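Local coordinates for protelomerase (Agrobacterium tumefaciens, PDB 4F43), which acts as a telomere resolvase, probably cutting and rejoining DNA to form the hairpin ends of the linear chromosome and protecting those ends, at residues 141-146 / 213-218; 125-130 / 265-270. The protein carries 1 engineered substitution. One frame throughout, in Å; residues are numbered along the deposited sequence.

Interaction 1: 141-146 / 213-218; sequences LMIGIG and YKRLRE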
# COMPACT_ATOMS: atom_id res chain seq x y z
N LEU A 141 -7.40 13.29 -10.27
CA LEU A 141 -6.08 12.82 -9.90
C LEU A 141 -5.45 13.75 -8.87
O LEU A 141 -4.95 13.31 -7.83
CB LEU A 141 -5.18 12.72 -11.13
CG LEU A 141 -3.77 12.17 -10.91
CD1 LEU A 141 -3.83 10.68 -10.57
CD2 LEU A 141 -2.90 12.41 -12.13
N MET A 142 -5.48 15.05 -9.17
CA MET A 142 -4.94 16.07 -8.29
C MET A 142 -5.64 16.06 -6.93
O MET A 142 -4.99 16.11 -5.89
CB MET A 142 -5.06 17.46 -8.92
CG MET A 142 -4.27 17.62 -10.21
SD MET A 142 -2.50 17.34 -9.99
CE MET A 142 -1.87 17.85 -11.59
N ILE A 143 -6.97 16.00 -6.96
CA ILE A 143 -7.77 15.90 -5.75
C ILE A 143 -7.35 14.68 -4.94
O ILE A 143 -7.28 14.73 -3.71
CB ILE A 143 -9.27 15.80 -6.06
CG1 ILE A 143 -9.72 16.96 -6.95
CG2 ILE A 143 -10.09 15.77 -4.78
CD1 ILE A 143 -11.19 16.95 -7.27
N GLY A 144 -7.05 13.59 -5.64
CA GLY A 144 -6.57 12.38 -5.01
C GLY A 144 -5.24 12.60 -4.30
O GLY A 144 -5.08 12.20 -3.15
N ILE A 145 -4.30 13.22 -5.00
CA ILE A 145 -2.99 13.53 -4.43
C ILE A 145 -3.12 14.39 -3.17
O ILE A 145 -2.55 14.07 -2.12
CB ILE A 145 -2.11 14.29 -5.43
CG1 ILE A 145 -1.98 13.50 -6.73
CG2 ILE A 145 -0.74 14.58 -4.83
CD1 ILE A 145 -1.51 14.34 -7.90
N GLY A 146 -3.87 15.47 -3.28
CA GLY A 146 -4.11 16.36 -2.16
C GLY A 146 -4.76 15.65 -1.00
O GLY A 146 -4.48 15.94 0.16
N TYR A 213 -13.50 15.29 -1.46
CA TYR A 213 -13.79 13.87 -1.60
C TYR A 213 -15.13 13.66 -2.29
O TYR A 213 -15.26 12.79 -3.16
CB TYR A 213 -13.79 13.20 -0.22
CG TYR A 213 -14.38 11.81 -0.22
CD1 TYR A 213 -13.67 10.73 -0.73
CD2 TYR A 213 -15.65 11.58 0.28
CE1 TYR A 213 -14.21 9.45 -0.73
CE2 TYR A 213 -16.20 10.31 0.29
CZ TYR A 213 -15.48 9.25 -0.22
OH TYR A 213 -16.02 7.99 -0.22
N LYS A 214 -16.12 14.46 -1.90
CA LYS A 214 -17.45 14.37 -2.49
C LYS A 214 -17.39 14.68 -3.98
O LYS A 214 -18.15 14.12 -4.77
CB LYS A 214 -18.42 15.31 -1.78
CG LYS A 214 -19.88 14.94 -1.96
CD LYS A 214 -20.15 13.54 -1.42
CE LYS A 214 -21.60 13.13 -1.63
NZ LYS A 214 -21.86 11.75 -1.14
N ARG A 215 -16.49 15.58 -4.36
CA ARG A 215 -16.27 15.89 -5.77
C ARG A 215 -15.52 14.76 -6.46
O ARG A 215 -15.80 14.42 -7.61
CB ARG A 215 -15.49 17.20 -5.91
CG ARG A 215 -16.25 18.43 -5.47
CD ARG A 215 -15.34 19.64 -5.42
NE ARG A 215 -14.68 19.88 -6.70
CZ ARG A 215 -13.49 20.44 -6.84
NH1 ARG A 215 -12.81 20.82 -5.76
NH2 ARG A 215 -12.97 20.62 -8.04
N LEU A 216 -14.55 14.19 -5.75
CA LEU A 216 -13.73 13.10 -6.28
C LEU A 216 -14.58 11.89 -6.65
O LEU A 216 -14.39 11.28 -7.70
CB LEU A 216 -12.69 12.68 -5.24
CG LEU A 216 -11.95 11.36 -5.51
CD1 LEU A 216 -10.88 11.54 -6.58
CD2 LEU A 216 -11.34 10.81 -4.23
N ARG A 217 -15.52 11.54 -5.78
CA ARG A 217 -16.34 10.35 -5.97
C ARG A 217 -17.32 10.45 -7.14
O ARG A 217 -17.52 9.48 -7.87
CB ARG A 217 -17.08 10.00 -4.68
CG ARG A 217 -16.27 9.13 -3.74
CD ARG A 217 -16.11 7.73 -4.31
NE ARG A 217 -14.86 7.10 -3.89
CZ ARG A 217 -13.75 7.07 -4.62
NH1 ARG A 217 -13.73 7.65 -5.81
NH2 ARG A 217 -12.66 6.48 -4.15
N GLU A 218 -17.93 11.62 -7.30
CA GLU A 218 -19.00 11.79 -8.29
C GLU A 218 -18.48 12.09 -9.69
O GLU A 218 -19.26 12.31 -10.62
CB GLU A 218 -19.97 12.87 -7.83
CG GLU A 218 -20.70 12.52 -6.54
CD GLU A 218 -21.62 13.62 -6.07
OE1 GLU A 218 -21.68 14.67 -6.74
OE2 GLU A 218 -22.28 13.43 -5.03

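Interaction 2: 125-130 / 265-270; sequences RQVLKI and RHLYAE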
# COMPACT_ATOMS: atom_id res chain seq x y z
N ARG A 125 5.96 22.52 4.72
CA ARG A 125 4.81 23.42 4.75
C ARG A 125 4.34 23.74 3.33
O ARG A 125 3.14 23.81 3.06
CB ARG A 125 5.16 24.72 5.48
CG ARG A 125 5.48 24.54 6.96
CD ARG A 125 5.83 25.87 7.60
NE ARG A 125 5.99 25.75 9.05
CZ ARG A 125 5.00 25.91 9.92
NH1 ARG A 125 3.77 26.18 9.49
NH2 ARG A 125 5.23 25.78 11.22
N GLN A 126 5.31 23.92 2.43
CA GLN A 126 5.01 24.19 1.03
C GLN A 126 4.31 23.01 0.39
O GLN A 126 3.38 23.19 -0.40
CB GLN A 126 6.30 24.52 0.27
CG GLN A 126 7.13 25.62 0.91
CD GLN A 126 8.25 26.10 0.01
OE1 GLN A 126 8.09 26.18 -1.21
NE2 GLN A 126 9.40 26.40 0.60
N VAL A 127 4.74 21.80 0.74
CA VAL A 127 4.13 20.58 0.22
C VAL A 127 2.69 20.45 0.71
O VAL A 127 1.78 20.15 -0.07
CB VAL A 127 4.93 19.33 0.64
CG1 VAL A 127 4.20 18.06 0.22
CG2 VAL A 127 6.33 19.37 0.05
N LEU A 128 2.49 20.68 2.01
CA LEU A 128 1.16 20.66 2.60
C LEU A 128 0.25 21.67 1.91
O LEU A 128 -0.92 21.37 1.63
CB LEU A 128 1.24 20.96 4.10
CG LEU A 128 1.94 19.92 4.97
CD1 LEU A 128 2.14 20.44 6.38
CD2 LEU A 128 1.15 18.62 4.97
N LYS A 129 0.78 22.85 1.65
CA LYS A 129 0.03 23.89 0.94
C LYS A 129 -0.32 23.43 -0.47
O LYS A 129 -1.42 23.70 -0.96
CB LYS A 129 0.83 25.19 0.89
CG LYS A 129 0.10 26.32 0.19
CD LYS A 129 -1.17 26.71 0.93
CE LYS A 129 -2.10 27.53 0.05
NZ LYS A 129 -1.40 28.68 -0.59
N ILE A 130 0.62 22.75 -1.13
CA ILE A 130 0.39 22.23 -2.47
C ILE A 130 -0.75 21.22 -2.48
O ILE A 130 -1.62 21.27 -3.35
CB ILE A 130 1.66 21.58 -3.07
CG1 ILE A 130 2.71 22.65 -3.37
CG2 ILE A 130 1.33 20.82 -4.34
CD1 ILE A 130 4.01 22.09 -3.90
N ARG A 265 2.24 10.04 3.29
CA ARG A 265 1.68 9.32 4.42
C ARG A 265 2.61 9.44 5.63
O ARG A 265 2.17 9.67 6.76
CB ARG A 265 1.45 7.85 4.05
CG ARG A 265 0.62 7.05 5.04
CD ARG A 265 -0.00 5.85 4.36
NE ARG A 265 -0.44 4.83 5.31
CZ ARG A 265 -1.65 4.79 5.87
NH1 ARG A 265 -2.54 5.73 5.58
NH2 ARG A 265 -1.95 3.82 6.72
N HIS A 266 3.91 9.29 5.37
CA HIS A 266 4.93 9.48 6.38
C HIS A 266 4.87 10.90 6.94
O HIS A 266 4.82 11.11 8.15
CB HIS A 266 6.32 9.23 5.79
CG HIS A 266 6.57 7.81 5.41
ND1 HIS A 266 7.83 7.34 5.09
CD2 HIS A 266 5.74 6.75 5.29
CE1 HIS A 266 7.75 6.05 4.80
NE2 HIS A 266 6.50 5.67 4.91
N LEU A 267 4.86 11.88 6.03
CA LEU A 267 4.79 13.28 6.41
C LEU A 267 3.50 13.58 7.17
O LEU A 267 3.49 14.37 8.11
CB LEU A 267 4.89 14.18 5.17
CG LEU A 267 4.93 15.68 5.43
CD1 LEU A 267 6.11 16.04 6.32
CD2 LEU A 267 4.99 16.45 4.12
N TYR A 268 2.41 12.93 6.75
CA TYR A 268 1.14 13.04 7.45
C TYR A 268 1.28 12.58 8.90
O TYR A 268 0.85 13.26 9.83
CB TYR A 268 0.07 12.21 6.73
CG TYR A 268 -1.19 11.97 7.52
CD1 TYR A 268 -2.09 13.00 7.75
CD2 TYR A 268 -1.49 10.71 8.02
CE1 TYR A 268 -3.25 12.78 8.47
CE2 TYR A 268 -2.64 10.48 8.73
CZ TYR A 268 -3.52 11.52 8.96
OH TYR A 268 -4.67 11.28 9.67
N ALA A 269 1.92 11.42 9.08
CA ALA A 269 2.18 10.88 10.41
C ALA A 269 2.99 11.86 11.26
O ALA A 269 2.58 12.23 12.37
CB ALA A 269 2.90 9.55 10.31
N GLU A 270 4.13 12.28 10.73
CA GLU A 270 5.04 13.18 11.44
C GLU A 270 4.36 14.48 11.86
O GLU A 270 4.46 14.90 13.01
CB GLU A 270 6.26 13.48 10.57
CG GLU A 270 7.45 14.05 11.33
CD GLU A 270 8.27 12.97 12.02
OE1 GLU A 270 7.89 11.79 11.93
OE2 GLU A 270 9.30 13.31 12.64

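Interaction 1: 141-146 / 213-218
I143 faces L216 across helical segments 141-146 and 213-217, whose axes approach to 9.7 Å at 140° between their N-to-C directions. The nearest CA atoms between the segments are those of I143 and L216, 6.6 Å apart. I143 makes two of the three touches, one with each branch. Its methyl CG2, anti to the backbone N, lies 4.1 Å from L216 CB, and the two side chains run alongside one another, pointing opposite ways. The other branch runs on extended and sets CD1 over the middle of one face of the R215 guanidinium, 4.1 Å above its plane. A branched aliphatic residue suits this place because it can fill the buried side and still lie against the flat guanidinium of the exposed R215. R215 reaches there through a bend at chi3 (56°); R215 NH2 also makes a weak hydrogen bond to S137 O, just before helix 140-151. L216 turns CD1 toward G144, 4.4 Å from G144 N, and glycine leaves only backbone to meet it. One turn on, L147 continues the seam against L216 and Y213. This is helix-on-helix packing within the ResT/TelK catalytic domain, edged by an arginine.

Interaction 2: 125-130 / 265-270
L267 faces V127 and L128 across two helical segments that stand well apart: the nearest CA atoms, those of L128 and Y268, are 9.0 Å from each other, so the gap is spanned by side chains, chiefly L267. Its CG is anti to the backbone N (chi1 -176°) and CD2 carries the chain on in extended form, so that this methyl becomes the part that reaches the other helix. There it meets V127 CG1 at 4.3 Å and L128 CD2 at 4.5 Å, one leucine methyl serving two neighbouring residues. V127 aims its side chain at L267; its short beta-branched shape keeps the methyls near the backbone of a buried residue, and CG1 is the one that meets L267. L128 leaves its helix more obliquely and uses its CD2 branch to approach. F249 also packs on V127, and L203 on L128, which extends the apolar cluster beyond the two helices. The residue beside L267 has a different role: H266 packs on a phosphate of the bound DNA, and its ring meets that of Y304. Apolar packing thus joins helix 124-134 to a helix that carries a DNA-contacting residue. The contact itself involves methyl groups alone and has no directional bond, so its contribution would come from dispersion and from keeping apolar surface away from water.

In the fold
From the N terminus, the chain passes through a largely helical region before helix 124-134, the first partner of interaction 2, and, after a short connection, helix 140-151, the first partner of interaction 1. Helix 155-161 and the four-stranded antiparallel sheet follow, and helix 206-217 returns to helix 140-151, closing the inner loop. Only after helices 220-225 and 230-248 does helix 263-276 meet helix 124-134 and close the outer loop, so interaction 1 is nested inside interaction 2. Their centres lie about 17 Å apart and their nearest atoms about 6 Å, without touching. Together they anchor two consecutive helices to later parts of the same catalytic domain.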